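Local atomic coordinates of glycerate dehydrogenase/glyoxylate reductase (Thermus thermophilus, PDB entry 2CUK), a protein that probably reduces glyoxylate to glycolate and hydroxypyruvate to D-glycerate, using a nicotinamide coenzyme, as a D-isomer specific 2-hydroxyacid dehydrogenase. Residues Val68-Ser73 with Glu295-Val300; Val97-Thr102 with Gly156-Lys161; Ala103-Ala108 with Val273-Ile278; Val150-Ile155 with Leu180-Leu185; Ala223-Thr228 with Ala232-Glu237. One frame throughout, in Å; residues are numbered along the deposited sequence.

Interaction 1. Residues Val68-Ser73 with Glu295-Val300; sequences VIACYS and ENLLAV
A chi1 of 58° puts CG1 of V68 between its own backbone N and carbonyl carbon and swings CG2 to the side away from N, spreading the two methyls over L297 and V300. The result is helix-on-sheet packing in the flavodoxin-like domain of this family: helix 283-301, close to the C-terminus, lies against strand 68-70 of a five-stranded parallel sheet. The short segments run nearly antiparallel, at 166°, and their axes approach to 7.9 Å. V68 CG1 touches L297 CG at 3.8 Å, the two side chains meeting at about a right angle. One helical turn on, V300 packs alongside the valine, with its CG2 3.8 Å from V68 CG2 and its CG1 lying against V68 CB. Cutting V68 back to an alanine is likely to leave a gap at L297 CG and V300 CG2, although CB would remain against V300 CG1. I69 between the two inward-facing residues points to the other face of the sheet and packs on I55. L297 continues onto L17 of helix 15-19, so the chain's two ends share this hydrophobic layer. At the end of the strand the small A70 lets the helix come near, its CB 3.9 Å from L297 CB.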
# COMPACT_ATOMS: atom_id res chain seq x y z
N VAL A 68 -20.47 18.94 -28.49
CA VAL A 68 -19.30 18.69 -27.67
C VAL A 68 -19.19 17.27 -27.13
O VAL A 68 -20.19 16.65 -26.77
CB VAL A 68 -19.26 19.66 -26.47
CG1 VAL A 68 -20.53 19.51 -25.65
CG2 VAL A 68 -18.04 19.38 -25.60
N ILE A 69 -17.96 16.78 -27.09
CA ILE A 69 -17.66 15.47 -26.55
C ILE A 69 -16.77 15.76 -25.34
O ILE A 69 -15.57 15.98 -25.49
CB ILE A 69 -16.89 14.59 -27.56
CG1 ILE A 69 -17.75 14.35 -28.80
CG2 ILE A 69 -16.52 13.26 -26.91
CD1 ILE A 69 -17.04 13.55 -29.88
N ALA A 70 -17.37 15.79 -24.15
CA ALA A 70 -16.64 16.04 -22.92
C ALA A 70 -16.24 14.71 -22.32
O ALA A 70 -17.02 14.08 -21.59
CB ALA A 70 -17.49 16.84 -21.95
N CYS A 71 -15.02 14.28 -22.62
CA CYS A 71 -14.50 13.01 -22.13
C CYS A 71 -14.34 12.90 -20.63
O CYS A 71 -13.84 13.81 -19.97
CB CYS A 71 -13.14 12.72 -22.78
SG CYS A 71 -13.23 12.49 -24.56
N TYR A 72 -14.79 11.77 -20.09
CA TYR A 72 -14.67 11.49 -18.67
C TYR A 72 -13.37 10.70 -18.57
O TYR A 72 -13.38 9.50 -18.28
CB TYR A 72 -15.86 10.64 -18.20
CG TYR A 72 -15.88 10.37 -16.70
CD1 TYR A 72 -16.13 11.40 -15.80
CD2 TYR A 72 -15.61 9.10 -16.20
CE1 TYR A 72 -16.12 11.17 -14.42
CE2 TYR A 72 -15.59 8.86 -14.82
CZ TYR A 72 -15.84 9.89 -13.94
OH TYR A 72 -15.80 9.66 -12.58
N SER A 73 -12.26 11.38 -18.83
CA SER A 73 -10.93 10.78 -18.78
C SER A 73 -9.89 11.80 -19.26
O SER A 73 -10.24 12.84 -19.82
CB SER A 73 -10.86 9.55 -19.69
OG SER A 73 -11.18 9.88 -21.04
N GLU A 295 -18.27 20.88 -16.52
CA GLU A 295 -17.87 22.26 -16.77
C GLU A 295 -17.57 22.47 -18.25
O GLU A 295 -18.11 23.37 -18.89
CB GLU A 295 -16.64 22.61 -15.94
CG GLU A 295 -16.15 24.04 -16.12
CD GLU A 295 -17.19 25.07 -15.69
OE1 GLU A 295 -17.59 25.05 -14.51
OE2 GLU A 295 -17.60 25.90 -16.54
N ASN A 296 -16.70 21.62 -18.79
CA ASN A 296 -16.33 21.70 -20.20
C ASN A 296 -17.55 21.63 -21.12
O ASN A 296 -17.69 22.43 -22.04
CB ASN A 296 -15.34 20.58 -20.56
CG ASN A 296 -13.91 20.92 -20.18
OD1 ASN A 296 -13.24 21.70 -20.86
ND2 ASN A 296 -13.44 20.34 -19.08
N LEU A 297 -18.44 20.67 -20.86
CA LEU A 297 -19.63 20.51 -21.69
C LEU A 297 -20.52 21.75 -21.63
O LEU A 297 -20.92 22.27 -22.67
CB LEU A 297 -20.42 19.27 -21.26
CG LEU A 297 -21.67 18.92 -22.09
CD1 LEU A 297 -21.90 17.42 -22.06
CD2 LEU A 297 -22.88 19.67 -21.55
N LEU A 298 -20.83 22.23 -20.43
CA LEU A 298 -21.66 23.42 -20.29
C LEU A 298 -21.02 24.61 -20.98
O LEU A 298 -21.70 25.40 -21.64
CB LEU A 298 -21.91 23.75 -18.81
CG LEU A 298 -23.02 22.98 -18.11
CD1 LEU A 298 -23.08 23.37 -16.64
CD2 LEU A 298 -24.35 23.27 -18.78
N ALA A 299 -19.71 24.74 -20.82
CA ALA A 299 -18.97 25.85 -21.44
C ALA A 299 -19.25 25.92 -22.93
O ALA A 299 -19.62 26.98 -23.45
CB ALA A 299 -17.48 25.68 -21.19
N VAL A 300 -19.09 24.80 -23.63
CA VAL A 300 -19.32 24.76 -25.06
C VAL A 300 -20.78 25.04 -25.42
O VAL A 300 -21.06 25.73 -26.39
CB VAL A 300 -18.91 23.39 -25.66
CG1 VAL A 300 -19.21 23.37 -27.16
CG2 VAL A 300 -17.44 23.14 -25.42

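Interaction 2. Residues Val97-Thr102 with Gly156-Lys161; sequences VLTEAT and GQAVAK
Along 97-102 the residues that meet A158 are T99 and E100, the first two of helix 99-114, with L98 at the N-cap position just before them. T99 holds CG2 opposite its backbone N (chi1 -56° for OG1), which directs the methyl to A158 CB at 4.1 Å and leaves OG1 beside N, where it is hydrogen-bonded with G96 O. E100 starts away from the other helix, but its chain bends back at chi2, -60°, and brings OE2 to 3.9 Å from A158 CB. The carboxylate passes the methyl as a neighbour without bonding to it; its polar partner is R162, which forms a salt bridge with OE1 and also bonds to A158 O, tying both helices to one guanidinium group. A101 faces elsewhere, and its O accepts a bond from R115 of the second subunit. T102 closes the first turn: its OG1 donates to L98 O at 2.6 Å, tilted 28° from the carbonyl plane, while T102 N approaches the same oxygen from the opposite face at 3.1 Å. With only a methyl on the facing alanine, E100 CA and A158 CA lie 6.6 Å apart. G156 is the third glycine of a GxGxxG sequence, consistent with dinucleotide binding; helix 154-165, which holds it, is the helix that follows the glycine-rich turn in a Rossmann-type domain, and helix 99-114 packs on it.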
# COMPACT_ATOMS: atom_id res chain seq x y z
N VAL A 97 -6.70 16.13 -12.75
CA VAL A 97 -7.55 15.51 -11.74
C VAL A 97 -7.18 14.14 -11.16
O VAL A 97 -7.35 13.92 -9.95
CB VAL A 97 -9.00 15.43 -12.28
CG1 VAL A 97 -9.90 14.76 -11.26
CG2 VAL A 97 -9.50 16.84 -12.59
N LEU A 98 -6.69 13.22 -11.98
CA LEU A 98 -6.38 11.88 -11.48
C LEU A 98 -4.90 11.60 -11.20
O LEU A 98 -4.53 10.44 -10.98
CB LEU A 98 -6.92 10.83 -12.45
CG LEU A 98 -6.53 10.95 -13.93
CD1 LEU A 98 -5.05 10.72 -14.11
CD2 LEU A 98 -7.32 9.92 -14.74
N THR A 99 -4.08 12.64 -11.18
CA THR A 99 -2.64 12.48 -10.95
C THR A 99 -2.28 11.85 -9.61
O THR A 99 -1.66 10.79 -9.56
CB THR A 99 -1.92 13.84 -11.08
OG1 THR A 99 -2.20 14.41 -12.36
CG2 THR A 99 -0.42 13.65 -10.93
N GLU A 100 -2.68 12.51 -8.52
CA GLU A 100 -2.40 12.03 -7.17
C GLU A 100 -2.95 10.64 -6.89
O GLU A 100 -2.28 9.82 -6.25
CB GLU A 100 -2.97 13.01 -6.15
CG GLU A 100 -2.35 14.40 -6.22
CD GLU A 100 -0.86 14.37 -5.97
OE1 GLU A 100 -0.45 13.81 -4.94
OE2 GLU A 100 -0.11 14.90 -6.81
N ALA A 101 -4.16 10.38 -7.35
CA ALA A 101 -4.81 9.09 -7.14
C ALA A 101 -4.03 7.97 -7.83
O ALA A 101 -3.83 6.90 -7.25
CB ALA A 101 -6.25 9.14 -7.68
N THR A 102 -3.61 8.21 -9.06
CA THR A 102 -2.86 7.22 -9.82
C THR A 102 -1.50 7.00 -9.18
O THR A 102 -1.00 5.87 -9.14
CB THR A 102 -2.66 7.69 -11.27
OG1 THR A 102 -3.94 8.02 -11.83
CG2 THR A 102 -2.01 6.58 -12.11
N GLY A 156 4.40 10.62 -12.99
CA GLY A 156 5.74 10.17 -12.68
C GLY A 156 6.40 11.03 -11.62
O GLY A 156 7.10 10.53 -10.74
N GLN A 157 6.19 12.34 -11.70
CA GLN A 157 6.77 13.25 -10.73
C GLN A 157 6.12 13.08 -9.36
O GLN A 157 6.79 13.21 -8.34
CB GLN A 157 6.62 14.70 -11.22
CG GLN A 157 7.47 15.01 -12.45
CD GLN A 157 7.27 16.42 -12.96
OE1 GLN A 157 7.42 17.39 -12.22
NE2 GLN A 157 6.92 16.53 -14.24
N ALA A 158 4.82 12.80 -9.35
CA ALA A 158 4.11 12.60 -8.09
C ALA A 158 4.61 11.30 -7.46
O ALA A 158 4.74 11.21 -6.24
CB ALA A 158 2.61 12.51 -8.34
N VAL A 159 4.89 10.30 -8.29
CA VAL A 159 5.38 9.03 -7.77
C VAL A 159 6.77 9.22 -7.15
O VAL A 159 7.05 8.73 -6.06
CB VAL A 159 5.43 7.95 -8.88
CG1 VAL A 159 6.15 6.71 -8.37
CG2 VAL A 159 4.00 7.58 -9.31
N ALA A 160 7.63 9.96 -7.85
CA ALA A 160 8.98 10.22 -7.38
C ALA A 160 8.97 10.91 -6.02
O ALA A 160 9.79 10.59 -5.15
CB ALA A 160 9.73 11.08 -8.39
N LYS A 161 8.06 11.86 -5.83
CA LYS A 161 7.99 12.58 -4.56
C LYS A 161 7.68 11.61 -3.42
O LYS A 161 8.28 11.68 -2.35
CB LYS A 161 6.91 13.67 -4.62
CG LYS A 161 7.33 14.94 -5.38
CD LYS A 161 8.05 15.94 -4.47
CE LYS A 161 9.41 15.44 -4.01
NZ LYS A 161 10.04 16.33 -2.98

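Interaction 3. Residues Ala103-Ala108 with Val273-Ile278; sequences ADLTLA and VITPHI
L105 reaches from helix 99-114 with both methyls to the chain leaving strand 272-274, the edge strand, within this chain, of the parallel six-stranded sheet of the Rossmann-type domain. Its CD1 lies 4.0 Å from I278 CG1 and also near I278 CD1, the two side chains roughly perpendicular. CD2 takes the other direction and passes T275 OG1 at 4.1 Å, an apolar methyl beside a hydroxyl whose bonding is done elsewhere. The leucine stretches straight out from the helix, its CG opposite the backbone N (chi1 -177°), while a chi2 of 100° falls between staggered positions. Replacing L105 with an alanine would probably leave I278 CG1 and the hydroxyl side of T275 without the methyls that lie against them. In the next shell D253 sets these partners: its OD1 is hydrogen-bonded with both T275 OG1 and I278 N, joining the two sides of the bend, and the side chain of L105 also packs on D253. Farther out the second subunit closes in, with the ring of its W132 meeting H277 at about 60° between planes. The bend that brings I278 back toward the leucine is an inverse gamma turn centred on P276, spanned by H277 N bonding to T275 O at 2.9 Å.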
# COMPACT_ATOMS: atom_id res chain seq x y z
N ALA A 103 -0.90 8.07 -8.68
CA ALA A 103 0.40 7.99 -8.03
C ALA A 103 0.25 7.18 -6.75
O ALA A 103 1.14 6.39 -6.40
CB ALA A 103 0.92 9.39 -7.70
N ASP A 104 -0.86 7.38 -6.06
CA ASP A 104 -1.08 6.70 -4.79
C ASP A 104 -1.11 5.19 -4.97
O ASP A 104 -0.51 4.42 -4.22
CB ASP A 104 -2.42 7.17 -4.22
CG ASP A 104 -2.24 8.52 -3.54
OD1 ASP A 104 -1.09 8.94 -3.38
OD2 ASP A 104 -3.24 9.15 -3.20
N LEU A 105 -1.86 4.76 -6.00
CA LEU A 105 -2.00 3.33 -6.24
C LEU A 105 -0.71 2.72 -6.80
O LEU A 105 -0.41 1.55 -6.61
CB LEU A 105 -3.15 3.11 -7.22
CG LEU A 105 -3.40 1.62 -7.48
CD1 LEU A 105 -4.58 1.07 -6.67
CD2 LEU A 105 -3.71 1.31 -8.94
N THR A 106 0.03 3.55 -7.56
CA THR A 106 1.34 3.09 -8.00
C THR A 106 2.18 2.69 -6.79
O THR A 106 2.76 1.62 -6.72
CB THR A 106 2.04 4.20 -8.79
OG1 THR A 106 1.25 4.53 -9.93
CG2 THR A 106 3.42 3.72 -9.26
N LEU A 107 2.20 3.58 -5.80
CA LEU A 107 2.93 3.32 -4.57
C LEU A 107 2.33 2.13 -3.82
O LEU A 107 3.06 1.32 -3.26
CB LEU A 107 2.93 4.55 -3.67
CG LEU A 107 4.18 5.44 -3.76
CD1 LEU A 107 5.37 4.67 -3.23
CD2 LEU A 107 4.42 5.87 -5.21
N ALA A 108 1.01 2.03 -3.82
CA ALA A 108 0.34 0.93 -3.13
C ALA A 108 0.78 -0.41 -3.72
O ALA A 108 0.98 -1.39 -2.99
CB ALA A 108 -1.17 1.08 -3.25
N VAL A 273 0.92 -8.89 -8.55
CA VAL A 273 -0.27 -8.28 -7.97
C VAL A 273 -0.97 -7.53 -9.09
O VAL A 273 -0.46 -6.55 -9.62
CB VAL A 273 0.10 -7.31 -6.81
CG1 VAL A 273 -1.14 -6.54 -6.34
CG2 VAL A 273 0.67 -8.10 -5.64
N ILE A 274 -2.15 -8.02 -9.47
CA ILE A 274 -2.92 -7.41 -10.54
C ILE A 274 -4.20 -6.76 -10.02
O ILE A 274 -5.04 -7.42 -9.40
CB ILE A 274 -3.32 -8.46 -11.63
CG1 ILE A 274 -2.08 -8.94 -12.40
CG2 ILE A 274 -4.29 -7.85 -12.62
CD1 ILE A 274 -0.90 -9.33 -11.52
N THR A 275 -4.35 -5.46 -10.26
CA THR A 275 -5.56 -4.77 -9.84
C THR A 275 -6.31 -4.43 -11.13
O THR A 275 -5.70 -4.19 -12.17
CB THR A 275 -5.24 -3.50 -9.01
OG1 THR A 275 -4.26 -2.70 -9.67
CG2 THR A 275 -4.73 -3.90 -7.63
N PRO A 276 -7.65 -4.42 -11.08
CA PRO A 276 -8.48 -4.14 -12.25
C PRO A 276 -8.60 -2.69 -12.75
O PRO A 276 -9.70 -2.15 -12.82
CB PRO A 276 -9.82 -4.73 -11.85
CG PRO A 276 -9.88 -4.39 -10.38
CD PRO A 276 -8.48 -4.71 -9.89
N HIS A 277 -7.47 -2.09 -13.10
CA HIS A 277 -7.46 -0.72 -13.62
C HIS A 277 -8.23 0.25 -12.73
O HIS A 277 -9.17 0.92 -13.18
CB HIS A 277 -8.05 -0.71 -15.04
CG HIS A 277 -7.61 0.44 -15.88
ND1 HIS A 277 -8.06 0.65 -17.16
CD2 HIS A 277 -6.79 1.48 -15.60
CE1 HIS A 277 -7.53 1.76 -17.64
NE2 HIS A 277 -6.76 2.29 -16.71
N ILE A 278 -7.82 0.32 -11.48
CA ILE A 278 -8.47 1.20 -10.51
C ILE A 278 -7.57 2.35 -10.10
O ILE A 278 -7.80 3.00 -9.08
CB ILE A 278 -8.89 0.40 -9.26
CG1 ILE A 278 -7.69 -0.38 -8.71
CG2 ILE A 278 -10.03 -0.54 -9.62
CD1 ILE A 278 -7.99 -1.20 -7.46

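Interaction 4. Residues Val150-Ile155 with Leu180-Leu185; sequences VGMGRI and LPYPFL
This is a small apolar contact made through one methyl group, CE of M152, between the glycine-rich turn of the Rossmann-type domain and the loop that carries L180 and Y182. The turn follows strand 146-150 and leads into helix 154-165; M152 stands between G151 and G153 of a GxGxxG sequence, consistent with dinucleotide binding. The facing loop lies after strand 169-173 and before helix 187-193, so the contact joins the start of the first beta-alpha-beta unit of this domain to the chain emerging from its second strand. M152 gets there by a folded chain: chi2 is -58° and chi3 is -116°, and the two bends carry CE toward the loop. There CE meets L180 CD1 at 3.7 Å and Y182 CD2 at 3.6 Å, lodged where the leucine methyl and the tyrosine ring come together. The approach to the ring is oblique, with the methionine chain running across the tyrosine side chain. Neighbouring elements add to the packing. M152 also packs on Y172 of strand 169-173 and on A160, and Y182 touches A160 and L164 of helix 154-165. The backbone of the turn has its own support, for M152 O is hydrogen-bonded with Q157 NE2, and Q157 also packs on L180. G151 has phi 108°, a conformation in which a side chain would collide with the preceding carbonyl oxygen. On one face of the Y182 ring, toward the rim, P181 CG stands 4.1 Å above the plane.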
# COMPACT_ATOMS: atom_id res chain seq x y z
N VAL A 150 9.99 5.47 -16.12
CA VAL A 150 10.05 5.58 -17.58
C VAL A 150 8.89 6.50 -17.94
O VAL A 150 7.74 6.07 -18.02
CB VAL A 150 9.85 4.21 -18.26
CG1 VAL A 150 9.87 4.38 -19.77
CG2 VAL A 150 10.93 3.25 -17.83
N GLY A 151 9.22 7.77 -18.15
CA GLY A 151 8.22 8.77 -18.46
C GLY A 151 8.12 9.62 -17.20
O GLY A 151 7.91 9.08 -16.11
N MET A 152 8.29 10.93 -17.32
CA MET A 152 8.23 11.81 -16.16
C MET A 152 7.22 12.94 -16.22
O MET A 152 7.56 14.09 -15.97
CB MET A 152 9.61 12.40 -15.86
CG MET A 152 10.43 11.57 -14.90
SD MET A 152 9.62 11.32 -13.31
CE MET A 152 10.73 12.16 -12.21
N GLY A 153 5.98 12.61 -16.57
CA GLY A 153 4.94 13.62 -16.62
C GLY A 153 4.53 13.92 -15.19
O GLY A 153 5.29 13.66 -14.26
N ARG A 154 3.32 14.43 -15.00
CA ARG A 154 2.84 14.76 -13.65
C ARG A 154 2.75 13.53 -12.74
O ARG A 154 3.14 13.59 -11.57
CB ARG A 154 1.48 15.46 -13.73
CG ARG A 154 1.55 16.86 -14.33
CD ARG A 154 0.18 17.53 -14.36
NE ARG A 154 0.23 18.83 -15.03
CZ ARG A 154 0.85 19.90 -14.55
NH1 ARG A 154 1.50 19.85 -13.39
NH2 ARG A 154 0.84 21.03 -15.24
N ILE A 155 2.22 12.43 -13.25
CA ILE A 155 2.10 11.22 -12.44
C ILE A 155 3.49 10.72 -12.03
O ILE A 155 3.73 10.45 -10.86
CB ILE A 155 1.33 10.11 -13.19
CG1 ILE A 155 -0.10 10.58 -13.44
CG2 ILE A 155 1.32 8.81 -12.37
CD1 ILE A 155 -0.95 9.62 -14.24
N LEU A 180 14.64 18.59 -13.10
CA LEU A 180 14.34 17.92 -11.84
C LEU A 180 15.63 17.49 -11.16
O LEU A 180 16.65 17.29 -11.82
CB LEU A 180 13.45 16.70 -12.10
CG LEU A 180 12.07 16.99 -12.72
CD1 LEU A 180 11.42 15.68 -13.15
CD2 LEU A 180 11.20 17.73 -11.71
N PRO A 181 15.61 17.35 -9.83
CA PRO A 181 16.81 16.94 -9.09
C PRO A 181 17.06 15.44 -9.14
O PRO A 181 17.39 14.83 -8.11
CB PRO A 181 16.53 17.45 -7.69
CG PRO A 181 15.05 17.23 -7.57
CD PRO A 181 14.54 17.74 -8.90
N TYR A 182 16.89 14.84 -10.31
CA TYR A 182 17.09 13.40 -10.47
C TYR A 182 17.93 13.12 -11.71
O TYR A 182 17.82 13.82 -12.71
CB TYR A 182 15.76 12.66 -10.64
CG TYR A 182 14.64 13.10 -9.73
CD1 TYR A 182 14.74 13.01 -8.34
CD2 TYR A 182 13.45 13.59 -10.27
CE1 TYR A 182 13.68 13.39 -7.52
CE2 TYR A 182 12.39 13.97 -9.46
CZ TYR A 182 12.51 13.87 -8.09
OH TYR A 182 11.44 14.24 -7.30
N PRO A 183 18.77 12.08 -11.65
CA PRO A 183 19.62 11.72 -12.80
C PRO A 183 18.78 11.27 -14.00
O PRO A 183 17.87 10.45 -13.85
CB PRO A 183 20.47 10.59 -12.25
CG PRO A 183 20.63 10.96 -10.81
CD PRO A 183 19.23 11.38 -10.44
N PHE A 184 19.07 11.83 -15.17
CA PHE A 184 18.36 11.48 -16.40
C PHE A 184 19.19 10.40 -17.08
O PHE A 184 20.37 10.61 -17.39
CB PHE A 184 18.24 12.70 -17.32
CG PHE A 184 17.54 12.42 -18.62
CD1 PHE A 184 16.16 12.33 -18.67
CD2 PHE A 184 18.27 12.24 -19.78
CE1 PHE A 184 15.50 12.06 -19.87
CE2 PHE A 184 17.63 11.96 -20.99
CZ PHE A 184 16.24 11.87 -21.03
N LEU A 185 18.59 9.24 -17.32
CA LEU A 185 19.31 8.12 -17.94
C LEU A 185 18.67 7.63 -19.23
O LEU A 185 17.51 7.93 -19.52
CB LEU A 185 19.39 6.95 -16.95
CG LEU A 185 19.87 7.24 -15.52
CD1 LEU A 185 19.71 5.99 -14.65
CD2 LEU A 185 21.31 7.70 -15.55

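Interaction 5. Residues Ala223-Thr228 with Ala232-Glu237; sequences AILLNT and ALVDTE
Van der Waals contact between N227, L225 and the pair L233-V234 joins the end of strand 224-227 to the chain that leads into helix 236-243, and no hydrogen bond spans the two segments. V234 CG2 is the shared point. It lies 3.7 Å from N227 ND2, the two side chains running antiparallel alongside each other, and 4.4 Å from L225 CD2, a looser touch. L233 adds the other half, its CD1 resting 4.1 Å from N227 OD1 as it passes across the asparagine. The amide of N227 is therefore flanked by a methyl at its oxygen and another at its nitrogen. It is carried there by an extended first torsion, chi1 -176°, which holds CG opposite the backbone N and over the following turn.

Hydrogen bonds run locally instead. N227 OD1 is bonded with A229 N and N227 ND2 with R230 O, both in the short turn between the segments. At the helix start D235 takes the N-cap position, its OD1 bonded with A238 N, while T236 OG1 is held by D256 O.

These elements belong to the beta-alpha-beta unit of strand 224-227, helix 236-243 and strand 249-252, within the Rossmann-type domain. V234 and N227 also both touch L199 of the adjacent strand 196-199. The chemistry implies a division of labour: two bonds to the turn probably fix which way the buried amide faces and satisfy it at both ends, so that it can border aliphatic side chains.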
# COMPACT_ATOMS: atom_id res chain seq x y z
N ALA A 223 14.52 -7.53 -9.44
CA ALA A 223 13.90 -6.22 -9.63
C ALA A 223 12.38 -6.34 -9.64
O ALA A 223 11.84 -7.43 -9.79
CB ALA A 223 14.38 -5.60 -10.95
N ILE A 224 11.70 -5.20 -9.49
CA ILE A 224 10.24 -5.16 -9.50
C ILE A 224 9.77 -4.26 -10.65
O ILE A 224 10.33 -3.19 -10.88
CB ILE A 224 9.67 -4.56 -8.19
CG1 ILE A 224 9.99 -5.47 -7.01
CG2 ILE A 224 8.16 -4.36 -8.34
CD1 ILE A 224 9.58 -4.87 -5.66
N LEU A 225 8.74 -4.71 -11.36
CA LEU A 225 8.17 -3.93 -12.46
C LEU A 225 6.78 -3.44 -12.07
O LEU A 225 5.96 -4.21 -11.58
CB LEU A 225 8.05 -4.78 -13.73
CG LEU A 225 7.29 -4.10 -14.87
CD1 LEU A 225 8.12 -2.95 -15.44
CD2 LEU A 225 6.99 -5.11 -15.97
N LEU A 226 6.53 -2.15 -12.30
CA LEU A 226 5.23 -1.56 -11.99
C LEU A 226 4.65 -0.92 -13.25
O LEU A 226 5.36 -0.25 -14.00
CB LEU A 226 5.38 -0.49 -10.90
CG LEU A 226 5.97 -0.90 -9.54
CD1 LEU A 226 6.09 0.34 -8.66
CD2 LEU A 226 5.08 -1.95 -8.88
N ASN A 227 3.36 -1.13 -13.49
CA ASN A 227 2.71 -0.51 -14.64
C ASN A 227 1.28 -0.10 -14.33
O ASN A 227 0.39 -0.94 -14.21
CB ASN A 227 2.73 -1.44 -15.86
CG ASN A 227 2.15 -0.78 -17.10
OD1 ASN A 227 2.11 0.45 -17.21
ND2 ASN A 227 1.70 -1.59 -18.05
N THR A 228 1.06 1.20 -14.19
CA THR A 228 -0.27 1.73 -13.93
C THR A 228 -0.66 2.66 -15.09
O THR A 228 -1.65 3.39 -15.00
CB THR A 228 -0.31 2.53 -12.61
OG1 THR A 228 0.63 3.61 -12.66
CG2 THR A 228 0.01 1.62 -11.42
N ALA A 232 -0.58 -2.28 -22.93
CA ALA A 232 0.23 -2.60 -24.11
C ALA A 232 1.70 -2.20 -24.05
O ALA A 232 2.47 -2.53 -24.96
CB ALA A 232 -0.42 -2.01 -25.37
N LEU A 233 2.11 -1.50 -23.00
CA LEU A 233 3.51 -1.09 -22.87
C LEU A 233 4.37 -2.30 -22.48
O LEU A 233 5.60 -2.26 -22.58
CB LEU A 233 3.65 -0.02 -21.78
CG LEU A 233 2.99 1.35 -21.98
CD1 LEU A 233 3.17 2.19 -20.72
CD2 LEU A 233 3.59 2.04 -23.20
N VAL A 234 3.70 -3.36 -22.04
CA VAL A 234 4.38 -4.57 -21.60
C VAL A 234 3.97 -5.81 -22.38
O VAL A 234 2.79 -6.00 -22.68
CB VAL A 234 4.05 -4.86 -20.10
CG1 VAL A 234 4.76 -6.13 -19.65
CG2 VAL A 234 4.45 -3.68 -19.24
N ASP A 235 4.95 -6.66 -22.70
CA ASP A 235 4.68 -7.92 -23.40
C ASP A 235 4.27 -8.86 -22.27
O ASP A 235 5.13 -9.43 -21.60
CB ASP A 235 5.94 -8.46 -24.07
CG ASP A 235 5.70 -9.79 -24.78
OD1 ASP A 235 4.92 -10.61 -24.26
OD2 ASP A 235 6.30 -10.01 -25.85
N THR A 236 2.97 -9.03 -22.08
CA THR A 236 2.44 -9.87 -21.01
C THR A 236 3.03 -11.28 -20.92
O THR A 236 3.44 -11.71 -19.84
CB THR A 236 0.91 -9.97 -21.13
OG1 THR A 236 0.37 -8.65 -21.22
CG2 THR A 236 0.32 -10.68 -19.91
N GLU A 237 3.08 -11.99 -22.05
CA GLU A 237 3.62 -13.34 -22.02
C GLU A 237 5.07 -13.36 -21.56
O GLU A 237 5.51 -14.22 -20.81
CB GLU A 237 3.51 -13.92 -23.44
CG GLU A 237 4.08 -15.34 -23.53
CD GLU A 237 3.23 -16.15 -24.49
OE1 GLU A 237 2.29 -15.60 -25.04
OE2 GLU A 237 3.54 -17.32 -24.68

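How the interactions relate
Interaction 1 stands apart, in the flavodoxin-like domain with its five-stranded sheet; its segments come first and last along the chain, and its centre lies 23 to 32 Å from the others. Interactions 2 to 5 gather in the Rossmann-type domain. Interactions 2 and 3 share helix 99-114, touching where A158 CB meets A103 CB at 3.6 Å; 2 and 4 share helix 154-165. In both pairs the segments alternate along the chain, whereas interaction 4 closes before 5 opens. Interactions 3 and 5 reach the same six-stranded sheet and meet through T106 OG1 and T228 OG1, 2.9 Å apart. Helix 99-114 thus links interactions 2, 3 and 5, and interactions 1, 2 and 3 all reach the second subunit.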